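Local coordinates for protein beta-glucosidase (Saccharopolyspora erythraea D, PDB 5M6G) that probably hydrolyses terminal, non-reducing beta-D-glucosyl residues to release beta-D-glucose, as a member of glycosyl hydrolase family 3, at residues D129-H134 against T229-V234; S87-G92 against W176-C181; K430-G435 against A525-S530; L422-D427 against A493-V498. All coordinates share one frame; numbering follows the deposited sequence.

Overall arrangement
The four contacts fall into two pairs, one in the N-terminal family region and one in the C-terminal. Interactions 1 and 2 lie in the N-terminal, TIM-barrel-clan part, centres 7 Å apart, and both touch the bound sorbitol; their segments alternate along the chain, and Thr229 OG1 joins them by a probable hydrogen bond of 2.7 Å to Ser177 O. Interactions 3 and 4 follow in the C-terminal part, centres 10 Å apart, sharing a mixed sheet in which strands 431-434 and 493-499 are neighbours. Between interactions 1 and 3 the centres are about 38 Å apart. The first pair lines the sorbitol pocket, probably the sugar site, while the second packs a helix and a loop onto the C-terminal sheet.

Interaction 1 (D129-H134 against T229-V234); sequences DAVHGH and TAKHYV. With SOR (sorbitol), chain L.
The imidazole of His232 has CG of Lys231 over the centre of one face, 3.7 Å above the plane, and C1 of the sorbitol in plane at its edge. At that edge NE2 of His232 shares a hydrogen bond with sorbitol O1, at 2.6 Å and 151°. The same hydroxyl oxygen takes a hydrogen bond from NZ of Lys231, also 2.6 Å long. Past CG the lysine runs fully extended, which carries its amine across to the carboxylate of Asp129, where NZ makes a salt bridge of 3.3 Å with OD1. CG1 of Val131 sits beside that amine, its side chain roughly perpendicular to the lysine, and Phe178 O also receives a bond from NZ. A Lys-His pair at the end of a barrel strand, here with a cis peptide before the histidine, belongs to the sugar subsite of family 3 glycosidases; Arg192 and Asp310 hold the ligand too. The carboxylate of Asp129 grips two hydroxyls, OD1 accepting from sorbitol O2 at 2.7 Å and OD2 from O4 at 2.9 Å. With an alanine here, both hydroxyls would probably lose their acceptor and Lys231 its countercharge.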
loop_
_atom_site.group_PDB
_atom_site.type_symbol
_atom_site.label_atom_id
_atom_site.label_comp_id
_atom_site.label_asym_id
_atom_site.label_seq_id
_atom_site.Cartn_x
_atom_site.Cartn_y
_atom_site.Cartn_z
ATOM N N ASP A 129 5.521 -5.244 -3.139
ATOM C CA ASP A 129 4.649 -4.313 -2.415
ATOM C C ASP A 129 5.518 -3.436 -1.522
ATOM O O ASP A 129 5.912 -3.838 -0.427
ATOM C CB ASP A 129 3.604 -5.049 -1.583
ATOM C CG ASP A 129 2.635 -5.844 -2.432
ATOM O OD1 ASP A 129 1.707 -5.236 -3.017
ATOM O OD2 ASP A 129 2.803 -7.080 -2.504
ATOM N N ALA A 130 5.855 -2.244 -2.005
ATOM C CA ALA A 130 6.453 -1.211 -1.168
ATOM C C ALA A 130 5.369 -0.155 -0.992
ATOM O O ALA A 130 5.357 0.867 -1.678
ATOM C CB ALA A 130 7.739 -0.636 -1.785
ATOM N N VAL A 131 4.438 -0.423 -0.061
ATOM C CA VAL A 131 3.208 0.364 0.064
ATOM C C VAL A 131 3.213 1.346 1.240
ATOM O O VAL A 131 2.301 2.185 1.331
ATOM C CB VAL A 131 1.973 -0.559 0.162
ATOM C CG1 VAL A 131 1.839 -1.377 -1.101
ATOM C CG2 VAL A 131 2.085 -1.475 1.377
ATOM N N HIS A 132 4.181 1.256 2.158
ATOM C CA HIS A 132 4.381 2.328 3.136
ATOM C C HIS A 132 5.859 2.267 3.530
ATOM O O HIS A 132 6.246 1.984 4.663
ATOM C CB HIS A 132 3.430 2.268 4.339
ATOM C CG HIS A 132 3.503 1.011 5.163
ATOM N ND1 HIS A 132 3.326 1.018 6.534
ATOM C CD2 HIS A 132 3.680 -0.285 4.817
ATOM C CE1 HIS A 132 3.389 -0.219 6.993
ATOM N NE2 HIS A 132 3.617 -1.028 5.972
ATOM N N GLY A 133 6.702 2.578 2.546
ATOM C CA GLY A 133 8.108 2.239 2.603
ATOM C C GLY A 133 8.354 0.899 1.937
ATOM O O GLY A 133 7.442 0.245 1.425
ATOM N N HIS A 134 9.627 0.489 1.934
ATOM C CA HIS A 134 10.033 -0.819 1.409
ATOM C C HIS A 134 9.763 -1.876 2.487
ATOM O O HIS A 134 10.666 -2.454 3.095
ATOM C CB HIS A 134 11.496 -0.765 0.980
ATOM C CG HIS A 134 11.906 -1.859 0.047
ATOM N ND1 HIS A 134 11.069 -2.895 -0.296
ATOM C CD2 HIS A 134 13.073 -2.085 -0.603
ATOM C CE1 HIS A 134 11.696 -3.705 -1.133
ATOM N NE2 HIS A 134 12.916 -3.236 -1.334
ATOM N N THR A 229 2.440 1.848 -9.399
ATOM C CA THR A 229 1.288 1.061 -9.834
ATOM C C THR A 229 0.023 1.670 -9.239
ATOM O O THR A 229 -0.177 1.614 -8.024
ATOM C CB THR A 229 1.414 -0.398 -9.392
ATOM O OG1 THR A 229 2.726 -0.899 -9.704
ATOM C CG2 THR A 229 0.369 -1.250 -10.089
ATOM N N ALA A 230 -0.844 2.226 -10.077
ATOM C CA ALA A 230 -2.163 2.619 -9.594
ATOM C C ALA A 230 -3.010 1.360 -9.430
ATOM O O ALA A 230 -3.189 0.601 -10.388
ATOM C CB ALA A 230 -2.822 3.615 -10.547
ATOM N N LYS A 231 -3.511 1.125 -8.216
ATOM C CA LYS A 231 -4.311 -0.072 -7.933
ATOM C C LYS A 231 -5.468 0.251 -6.971
ATOM O O LYS A 231 -5.417 1.255 -6.264
ATOM C CB LYS A 231 -3.427 -1.181 -7.341
ATOM C CG LYS A 231 -2.952 -0.933 -5.909
ATOM C CD LYS A 231 -1.901 -1.977 -5.474
ATOM C CE LYS A 231 -1.650 -1.906 -3.945
ATOM N NZ LYS A 231 -0.687 -2.968 -3.502
ATOM N N HIS A 232 -6.509 -0.579 -6.928
ATOM C CA HIS A 232 -6.768 -1.653 -7.875
ATOM C C HIS A 232 -7.919 -1.227 -8.796
ATOM O O HIS A 232 -8.992 -0.829 -8.332
ATOM C CB HIS A 232 -7.129 -2.952 -7.157
ATOM C CG HIS A 232 -6.196 -3.311 -6.041
ATOM N ND1 HIS A 232 -6.276 -2.739 -4.788
ATOM C CD2 HIS A 232 -5.172 -4.197 -5.985
ATOM C CE1 HIS A 232 -5.335 -3.249 -4.011
ATOM N NE2 HIS A 232 -4.655 -4.139 -4.711
ATOM N N TYR A 233 -7.684 -1.323 -10.101
ATOM C CA TYR A 233 -8.619 -0.867 -11.123
ATOM C C TYR A 233 -9.754 -1.865 -11.346
ATOM O O TYR A 233 -9.478 -2.998 -11.730
ATOM C CB TYR A 233 -7.845 -0.648 -12.445
ATOM C CG TYR A 233 -8.694 -0.060 -13.545
ATOM C CD1 TYR A 233 -8.834 1.315 -13.671
ATOM C CD2 TYR A 233 -9.380 -0.876 -14.438
ATOM C CE1 TYR A 233 -9.641 1.871 -14.660
ATOM C CE2 TYR A 233 -10.199 -0.328 -15.435
ATOM C CZ TYR A 233 -10.313 1.047 -15.537
ATOM O OH TYR A 233 -11.096 1.631 -16.505
ATOM N N VAL A 234 -11.022 -1.493 -11.118
ATOM C CA VAL A 234 -11.448 -0.217 -10.541
ATOM C C VAL A 234 -12.672 -0.505 -9.676
ATOM O O VAL A 234 -13.447 -1.417 -9.971
ATOM C CB VAL A 234 -11.750 0.859 -11.630
ATOM C CG1 VAL A 234 -12.758 0.341 -12.660
ATOM C CG2 VAL A 234 -12.233 2.178 -11.002
HETATM C C1 SOR L . -2.334 -6.127 -4.037
HETATM C C2 SOR L . -0.928 -6.658 -3.824
HETATM C C3 SOR L . -0.964 -8.183 -3.873
HETATM C C4 SOR L . 0.327 -8.781 -3.319
HETATM C C5 SOR L . 0.155 -10.221 -2.824
HETATM C C6 SOR L . 1.374 -10.581 -1.981
HETATM O O1 SOR L . -2.467 -4.840 -3.485
HETATM O O2 SOR L . -0.069 -6.156 -4.833
HETATM O O3 SOR L . -1.137 -8.578 -5.209
HETATM O O4 SOR L . 1.335 -8.739 -4.309
HETATM O O5 SOR L . -1.037 -10.387 -2.067
HETATM O O6 SOR L . 1.106 -11.714 -1.182
#

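Interaction 2 (S87-G92 against W176-C181); sequences SVLSGG and WSFAPC. With SOR (sorbitol), chain L.
Leu89 and Phe178 make the close part of this contact, their side chains crossing at about a right angle. CD1 of Leu89 approaches CE2 of Phe178 to 3.9 Å, and Leu89 CB lies 4.1 Å from Phe178 CZ. With CG folded between the backbone N and the carbonyl carbon (chi1 79°), Leu89 turns its methyl toward the phenyl. The phenyl also meets Trp176, its CE1 standing 3.7 Å over one indole face, offset toward the rim; NE1 of that indole is hydrogen-bonded to Thr229 OG1. The Ser87 end is sparser: its OG merely comes within 3.9 Å of CZ3 of Trp176, while Ile125 O and Gln69 satisfy it. Strands 87-90 and 176-177 belong to one parallel barrel sheet with strand 125-128 between them, so their side chains meet in the barrel interior. CB of Phe178 lies 3.7 Å from sorbitol O2, and Gly91 CA is 3.5 Å from sorbitol C6. Cutting the phenyl back to an alanine would probably open a gap beside Leu89 and leave the indole face without its CE1 neighbour. Leu89 and Phe178 probably give the pocket an apolar side, while the polar grip on the sorbitol hydroxyls comes from Asp129 and Lys231.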
loop_
_atom_site.group_PDB
_atom_site.type_symbol
_atom_site.label_atom_id
_atom_site.label_comp_id
_atom_site.label_asym_id
_atom_site.label_seq_id
_atom_site.Cartn_x
_atom_site.Cartn_y
_atom_site.Cartn_z
ATOM N N SER A 87 9.114 -11.202 -15.649
ATOM C CA SER A 87 9.121 -10.513 -14.375
ATOM C C SER A 87 9.074 -11.515 -13.240
ATOM O O SER A 87 8.570 -12.629 -13.397
ATOM C CB SER A 87 7.932 -9.549 -14.274
ATOM O OG SER A 87 7.968 -8.836 -13.050
ATOM N N VAL A 88 9.598 -11.090 -12.088
ATOM C CA VAL A 88 9.465 -11.815 -10.833
ATOM C C VAL A 88 8.960 -10.829 -9.790
ATOM O O VAL A 88 9.221 -9.624 -9.880
ATOM C CB VAL A 88 10.805 -12.461 -10.404
ATOM C CG1 VAL A 88 10.703 -13.121 -9.033
ATOM C CG2 VAL A 88 11.259 -13.488 -11.452
ATOM N N LEU A 89 8.200 -11.331 -8.814
ATOM C CA LEU A 89 7.803 -10.520 -7.669
ATOM C C LEU A 89 8.134 -11.251 -6.378
ATOM O O LEU A 89 8.283 -12.476 -6.343
ATOM C CB LEU A 89 6.298 -10.156 -7.659
ATOM C CG LEU A 89 5.295 -11.223 -7.188
ATOM C CD1 LEU A 89 4.057 -10.594 -6.543
ATOM C CD2 LEU A 89 4.868 -12.139 -8.330
ATOM N N SER A 90 8.275 -10.466 -5.314
ATOM C CA SER A 90 8.167 -10.978 -3.959
ATOM C C SER A 90 6.756 -10.676 -3.483
ATOM O O SER A 90 6.349 -9.509 -3.455
ATOM C CB SER A 90 9.195 -10.339 -3.021
ATOM O OG SER A 90 10.462 -10.934 -3.172
ATOM N N GLY A 91 5.995 -11.714 -3.159
ATOM C CA GLY A 91 4.763 -11.495 -2.434
ATOM C C GLY A 91 5.066 -10.960 -1.037
ATOM O O GLY A 91 6.215 -10.898 -0.599
ATOM N N GLY A 92 4.014 -10.553 -0.329
ATOM C CA GLY A 92 4.179 -10.090 1.034
ATOM C C GLY A 92 4.871 -11.138 1.881
ATOM O O GLY A 92 4.470 -12.307 1.893
ATOM N N TRP A 176 10.028 -1.708 -9.244
ATOM C CA TRP A 176 8.591 -1.592 -9.465
ATOM C C TRP A 176 7.888 -1.885 -8.154
ATOM O O TRP A 176 8.058 -2.976 -7.600
ATOM C CB TRP A 176 8.183 -2.585 -10.569
ATOM C CG TRP A 176 6.730 -2.671 -10.951
ATOM C CD1 TRP A 176 5.697 -1.850 -10.567
ATOM C CD2 TRP A 176 6.156 -3.671 -11.807
ATOM N NE1 TRP A 176 4.512 -2.281 -11.153
ATOM C CE2 TRP A 176 4.771 -3.400 -11.908
ATOM C CE3 TRP A 176 6.685 -4.771 -12.503
ATOM C CZ2 TRP A 176 3.911 -4.186 -12.682
ATOM C CZ3 TRP A 176 5.831 -5.552 -13.273
ATOM C CH2 TRP A 176 4.457 -5.253 -13.358
ATOM N N SER A 177 7.143 -0.910 -7.637
ATOM C CA SER A 177 6.335 -1.106 -6.443
ATOM C C SER A 177 4.864 -1.155 -6.818
ATOM O O SER A 177 4.410 -0.398 -7.680
ATOM C CB SER A 177 6.549 0.004 -5.412
ATOM O OG SER A 177 5.708 -0.209 -4.286
ATOM N N PHE A 178 4.122 -2.045 -6.158
ATOM C CA PHE A 178 2.672 -2.137 -6.333
ATOM C C PHE A 178 2.019 -1.101 -5.415
ATOM O O PHE A 178 1.375 -1.416 -4.416
ATOM C CB PHE A 178 2.196 -3.555 -6.048
ATOM C CG PHE A 178 2.939 -4.622 -6.849
ATOM C CD1 PHE A 178 3.157 -4.466 -8.209
ATOM C CD2 PHE A 178 3.419 -5.770 -6.229
ATOM C CE1 PHE A 178 3.838 -5.447 -8.942
ATOM C CE2 PHE A 178 4.094 -6.749 -6.945
ATOM C CZ PHE A 178 4.312 -6.588 -8.308
ATOM N N ALA A 179 2.226 0.163 -5.775
ATOM C CA ALA A 179 1.798 1.310 -4.980
ATOM C C ALA A 179 1.748 2.531 -5.894
ATOM O O ALA A 179 2.575 2.652 -6.807
ATOM C CB ALA A 179 2.768 1.553 -3.797
ATOM N N PRO A 180 0.821 3.465 -5.636
ATOM C CA PRO A 180 -0.131 3.510 -4.512
ATOM C C PRO A 180 -1.494 2.858 -4.757
ATOM O O PRO A 180 -1.975 2.828 -5.898
ATOM C CB PRO A 180 -0.328 5.011 -4.306
ATOM C CG PRO A 180 -0.267 5.562 -5.708
ATOM C CD PRO A 180 0.873 4.753 -6.354
ATOM N N CYS A 181 -2.113 2.352 -3.693
ATOM C CA CYS A 181 -3.552 2.102 -3.733
ATOM C C CYS A 181 -4.269 3.439 -3.882
ATOM O O CYS A 181 -4.202 4.282 -2.979
ATOM C CB CYS A 181 -4.046 1.385 -2.462
ATOM S SG CYS A 181 -5.685 0.487 -2.582
HETATM C C1 SOR L . -2.334 -6.127 -4.037
HETATM C C2 SOR L . -0.928 -6.658 -3.824
HETATM C C3 SOR L . -0.964 -8.183 -3.873
HETATM C C4 SOR L . 0.327 -8.781 -3.319
HETATM C C5 SOR L . 0.155 -10.221 -2.824
HETATM C C6 SOR L . 1.374 -10.581 -1.981
HETATM O O1 SOR L . -2.467 -4.840 -3.485
HETATM O O2 SOR L . -0.069 -6.156 -4.833
HETATM O O3 SOR L . -1.137 -8.578 -5.209
HETATM O O4 SOR L . 1.335 -8.739 -4.309
HETATM O O5 SOR L . -1.037 -10.387 -2.067
HETATM O O6 SOR L . 1.106 -11.714 -1.182
#

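Interaction 3 (K430-G435 against A525-S530); sequences KLFVAG and AKLRAS
Phe432 is the first residue of 430-435 to meet Leu527, the ring's CD1 lying 4.1 Å from the leucine's CD2. A CG roughly anti to the backbone N (chi1 -157°) swings the ring out toward Leu527, and the same ring packs edge-to-face with Tyr491. Next in sequence, Val433 points away from the helix and packs on Leu466 and Ile469 of helix 465-472, beneath the other side of the sheet. Ala434 turns back toward the helix, its CB 4.2 Å from CD1 of Leu527. The two methyls of the leucine therefore part, one for each of these residues, while the same side chain also rests on Ala494 and Ala496 of the adjacent strand. The carbonyl O of Leu527 accepts two bonds from Ser530: OG at 2.6 Å, in the carbonyl plane with a C=O...donor angle of 150°, and N at 3.2 Å. They hold the following turn against the last part of the helix. A leucine of helix 518-528 laid on strand 431-434, with helix 465-472 on the opposite face, is the helix-sheet-helix layering of the family 3 C-terminal alpha/beta sandwich.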
loop_
_atom_site.group_PDB
_atom_site.type_symbol
_atom_site.label_atom_id
_atom_site.label_comp_id
_atom_site.label_asym_id
_atom_site.label_seq_id
_atom_site.Cartn_x
_atom_site.Cartn_y
_atom_site.Cartn_z
ATOM N N LYS A 430 4.240 12.349 37.333
ATOM C CA LYS A 430 4.141 10.973 36.852
ATOM C C LYS A 430 3.066 10.840 35.778
ATOM O O LYS A 430 1.965 11.377 35.913
ATOM C CB LYS A 430 3.777 10.033 38.001
ATOM C CG LYS A 430 4.774 9.909 39.105
ATOM C CD LYS A 430 4.050 9.528 40.380
ATOM C CE LYS A 430 3.337 8.204 40.226
ATOM N NZ LYS A 430 2.978 7.656 41.567
ATOM N N LEU A 431 3.376 10.083 34.728
ATOM C CA LEU A 431 2.418 9.746 33.684
ATOM C C LEU A 431 2.172 8.246 33.690
ATOM O O LEU A 431 3.061 7.458 34.026
ATOM C CB LEU A 431 2.913 10.179 32.297
ATOM C CG LEU A 431 2.899 11.684 32.053
ATOM C CD1 LEU A 431 3.616 12.007 30.756
ATOM C CD2 LEU A 431 1.460 12.195 32.007
ATOM N N PHE A 432 0.955 7.851 33.339
ATOM C CA PHE A 432 0.647 6.441 33.157
ATOM C C PHE A 432 0.338 6.158 31.693
ATOM O O PHE A 432 -0.384 6.921 31.042
ATOM C CB PHE A 432 -0.534 5.984 34.021
ATOM C CG PHE A 432 -0.528 4.504 34.283
ATOM C CD1 PHE A 432 -1.034 3.609 33.341
ATOM C CD2 PHE A 432 0.046 4.000 35.444
ATOM C CE1 PHE A 432 -1.002 2.243 33.577
ATOM C CE2 PHE A 432 0.077 2.638 35.684
ATOM C CZ PHE A 432 -0.444 1.756 34.747
ATOM N N VAL A 433 0.884 5.060 31.179
ATOM C CA VAL A 433 0.611 4.621 29.816
ATOM C C VAL A 433 0.126 3.179 29.858
ATOM O O VAL A 433 0.667 2.351 30.599
ATOM C CB VAL A 433 1.846 4.778 28.902
ATOM C CG1 VAL A 433 1.520 4.328 27.454
ATOM C CG2 VAL A 433 2.311 6.229 28.917
ATOM N N ALA A 434 -0.910 2.888 29.067
ATOM C CA ALA A 434 -1.485 1.558 28.971
ATOM C C ALA A 434 -1.950 1.331 27.541
ATOM O O ALA A 434 -1.934 2.241 26.711
ATOM C CB ALA A 434 -2.659 1.376 29.939
ATOM N N GLY A 435 -2.376 0.110 27.269
ATOM C CA GLY A 435 -2.938 -0.230 25.967
ATOM C C GLY A 435 -2.064 -1.209 25.197
ATOM O O GLY A 435 -0.829 -1.132 25.228
ATOM N N ALA A 525 -11.491 1.539 31.051
ATOM C CA ALA A 525 -12.323 1.663 32.247
ATOM C C ALA A 525 -11.467 1.683 33.504
ATOM O O ALA A 525 -11.714 2.470 34.429
ATOM C CB ALA A 525 -13.343 0.526 32.305
ATOM N N LYS A 526 -10.435 0.840 33.544
ATOM C CA LYS A 526 -9.516 0.845 34.675
ATOM C C LYS A 526 -8.831 2.197 34.826
ATOM O O LYS A 526 -8.647 2.683 35.949
ATOM C CB LYS A 526 -8.489 -0.273 34.511
ATOM C CG LYS A 526 -7.601 -0.477 35.728
ATOM C CD LYS A 526 -6.622 -1.607 35.481
ATOM C CE LYS A 526 -7.367 -2.901 35.201
ATOM N NZ LYS A 526 -8.102 -3.354 36.413
ATOM N N LEU A 527 -8.449 2.824 33.708
ATOM C CA LEU A 527 -7.808 4.134 33.769
ATOM C C LEU A 527 -8.792 5.212 34.193
ATOM O O LEU A 527 -8.450 6.090 34.990
ATOM C CB LEU A 527 -7.194 4.511 32.420
ATOM C CG LEU A 527 -6.054 3.673 31.836
ATOM C CD1 LEU A 527 -5.353 4.458 30.730
ATOM C CD2 LEU A 527 -5.083 3.255 32.902
ATOM N N ARG A 528 -10.005 5.194 33.643
ATOM C CA ARG A 528 -10.972 6.201 34.060
ATOM C C ARG A 528 -11.323 6.053 35.537
ATOM O O ARG A 528 -11.539 7.058 36.223
ATOM C CB ARG A 528 -12.227 6.125 33.190
ATOM C CG ARG A 528 -11.954 6.337 31.702
ATOM C CD ARG A 528 -13.192 6.751 30.926
ATOM N NE ARG A 528 -14.385 6.049 31.380
ATOM C CZ ARG A 528 -15.431 6.634 31.956
ATOM N NH1 ARG A 528 -15.465 7.948 32.136
ATOM N NH2 ARG A 528 -16.455 5.894 32.342
ATOM N N ALA A 529 -11.363 4.816 36.049
ATOM C CA ALA A 529 -11.709 4.595 37.453
ATOM C C ALA A 529 -10.691 5.208 38.402
ATOM O O ALA A 529 -10.990 5.386 39.588
ATOM C CB ALA A 529 -11.833 3.102 37.746
ATOM N N SER A 530 -9.494 5.528 37.917
ATOM C CA SER A 530 -8.500 6.140 38.783
ATOM C C SER A 530 -8.815 7.597 39.089
ATOM O O SER A 530 -8.168 8.176 39.975
ATOM C CB SER A 530 -7.110 6.028 38.149
ATOM O OG SER A 530 -7.006 6.857 37.004
#

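Interaction 4 (L422-D427 against A493-V498); sequences LPLAKD and AAIAVV
The irregular segment 422-427 comes up to strand 493-499 at Leu424 and Ala493, whose CA atoms are 8.0 Å apart, so the contact is made through side chains alone. Leu424 carries it from the loop. With CG anti to its carbonyl carbon (chi1 -60°), the leucine points its fork at the strand, and the branches spread over two residues. CD2 settles against CB of Ala493 at 3.7 Å. CD1 meets CD1 of Ile495, methyl to methyl, at 3.5 Å, a snug approach for two carbons, with CG1 of the isoleucine following at 4.1 Å. Leucine and isoleucine thus reach toward each other tip to tip, whereas the alanine is short enough to let the second leucine branch come down close to the strand. Ala493 and Ile495, two apart in sequence, present their side chains on one face of the mixed sheet of the family 3 C-terminal domain. Ala494, between them, points the other way, toward the face covered by helix 518-528, so the strand is covered from both faces, as expected of an inner strand in an alpha/beta sandwich. Around the contact, Leu424 also lies on Phe574 and pairs its backbone with Leu573, while Ile495 reaches Val537 of strand 534-539. Farther along the loop, the carboxylate of Asp427 forms a salt bridge with Arg492, the residue just before Ala493.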
loop_
_atom_site.group_PDB
_atom_site.type_symbol
_atom_site.label_atom_id
_atom_site.label_comp_id
_atom_site.label_asym_id
_atom_site.label_seq_id
_atom_site.Cartn_x
_atom_site.Cartn_y
_atom_site.Cartn_z
ATOM N N LEU A 422 -4.957 17.829 26.830
ATOM C CA LEU A 422 -3.885 17.953 25.840
ATOM C C LEU A 422 -3.687 19.423 25.482
ATOM O O LEU A 422 -4.650 20.190 25.459
ATOM C CB LEU A 422 -4.198 17.123 24.583
ATOM C CG LEU A 422 -4.226 15.598 24.747
ATOM C CD1 LEU A 422 -4.440 14.900 23.393
ATOM C CD2 LEU A 422 -2.953 15.095 25.404
ATOM N N PRO A 423 -2.436 19.829 25.218
ATOM C CA PRO A 423 -1.228 18.995 25.271
ATOM C C PRO A 423 -0.771 18.697 26.696
ATOM O O PRO A 423 -0.993 19.498 27.601
ATOM C CB PRO A 423 -0.179 19.840 24.540
ATOM C CG PRO A 423 -0.642 21.236 24.699
ATOM C CD PRO A 423 -2.149 21.195 24.750
ATOM N N LEU A 424 -0.150 17.540 26.881
ATOM C CA LEU A 424 0.440 17.202 28.166
ATOM C C LEU A 424 1.699 18.023 28.394
ATOM O O LEU A 424 2.491 18.249 27.475
ATOM C CB LEU A 424 0.781 15.713 28.222
ATOM C CG LEU A 424 -0.372 14.727 28.048
ATOM C CD1 LEU A 424 0.186 13.316 27.906
ATOM C CD2 LEU A 424 -1.367 14.823 29.196
ATOM N N ALA A 425 1.889 18.464 29.633
ATOM C CA ALA A 425 3.082 19.221 29.970
ATOM C C ALA A 425 4.296 18.307 30.021
ATOM O O ALA A 425 4.188 17.100 30.253
ATOM C CB ALA A 425 2.911 19.925 31.319
ATOM N N LYS A 426 5.460 18.893 29.778
ATOM C CA LYS A 426 6.729 18.292 30.182
ATOM C C LYS A 426 7.185 18.916 31.502
ATOM O O LYS A 426 8.214 19.591 31.582
ATOM C CB LYS A 426 7.778 18.473 29.088
ATOM C CG LYS A 426 7.308 18.136 27.678
ATOM C CD LYS A 426 8.306 18.655 26.653
ATOM C CE LYS A 426 7.750 18.598 25.241
ATOM N NZ LYS A 426 8.706 19.193 24.256
ATOM N N ASP A 427 6.380 18.711 32.549
ATOM C CA ASP A 427 6.615 19.372 33.829
ATOM C C ASP A 427 7.260 18.479 34.879
ATOM O O ASP A 427 7.802 19.001 35.859
ATOM C CB ASP A 427 5.303 19.936 34.399
ATOM C CG ASP A 427 4.230 18.865 34.595
ATOM O OD1 ASP A 427 4.564 17.657 34.567
ATOM O OD2 ASP A 427 3.043 19.235 34.782
ATOM N N ALA A 493 -1.832 12.175 34.394
ATOM C CA ALA A 493 -2.652 11.823 33.239
ATOM C C ALA A 493 -2.383 10.370 32.899
ATOM O O ALA A 493 -1.330 9.826 33.236
ATOM C CB ALA A 493 -2.363 12.714 32.028
ATOM N N ALA A 494 -3.351 9.745 32.232
ATOM C CA ALA A 494 -3.203 8.371 31.772
ATOM C C ALA A 494 -3.496 8.319 30.281
ATOM O O ALA A 494 -4.488 8.894 29.823
ATOM C CB ALA A 494 -4.133 7.415 32.533
ATOM N N ILE A 495 -2.639 7.619 29.537
ATOM C CA ILE A 495 -2.735 7.512 28.082
ATOM C C ILE A 495 -3.003 6.056 27.739
ATOM O O ILE A 495 -2.210 5.175 28.085
ATOM C CB ILE A 495 -1.453 8.007 27.388
ATOM C CG1 ILE A 495 -1.138 9.437 27.821
ATOM C CG2 ILE A 495 -1.589 7.912 25.854
ATOM C CD1 ILE A 495 0.305 9.823 27.586
ATOM N N ALA A 496 -4.107 5.802 27.039
ATOM C CA ALA A 496 -4.502 4.452 26.658
ATOM C C ALA A 496 -4.393 4.340 25.143
ATOM O O ALA A 496 -5.202 4.920 24.414
ATOM C CB ALA A 496 -5.922 4.140 27.133
ATOM N N VAL A 497 -3.400 3.597 24.669
ATOM C CA VAL A 497 -3.173 3.421 23.240
ATOM C C VAL A 497 -3.801 2.086 22.868
ATOM O O VAL A 497 -3.233 1.026 23.135
ATOM C CB VAL A 497 -1.685 3.481 22.886
ATOM C CG1 VAL A 497 -1.514 3.603 21.373
ATOM C CG2 VAL A 497 -1.031 4.659 23.588
ATOM N N VAL A 498 -4.976 2.145 22.236
ATOM C CA VAL A 498 -5.798 0.972 21.972
ATOM C C VAL A 498 -5.979 0.806 20.462
ATOM O O VAL A 498 -5.332 1.500 19.670
ATOM C CB VAL A 498 -7.157 1.103 22.691
ATOM C CG1 VAL A 498 -6.965 1.229 24.221
ATOM C CG2 VAL A 498 -7.916 2.304 22.162
#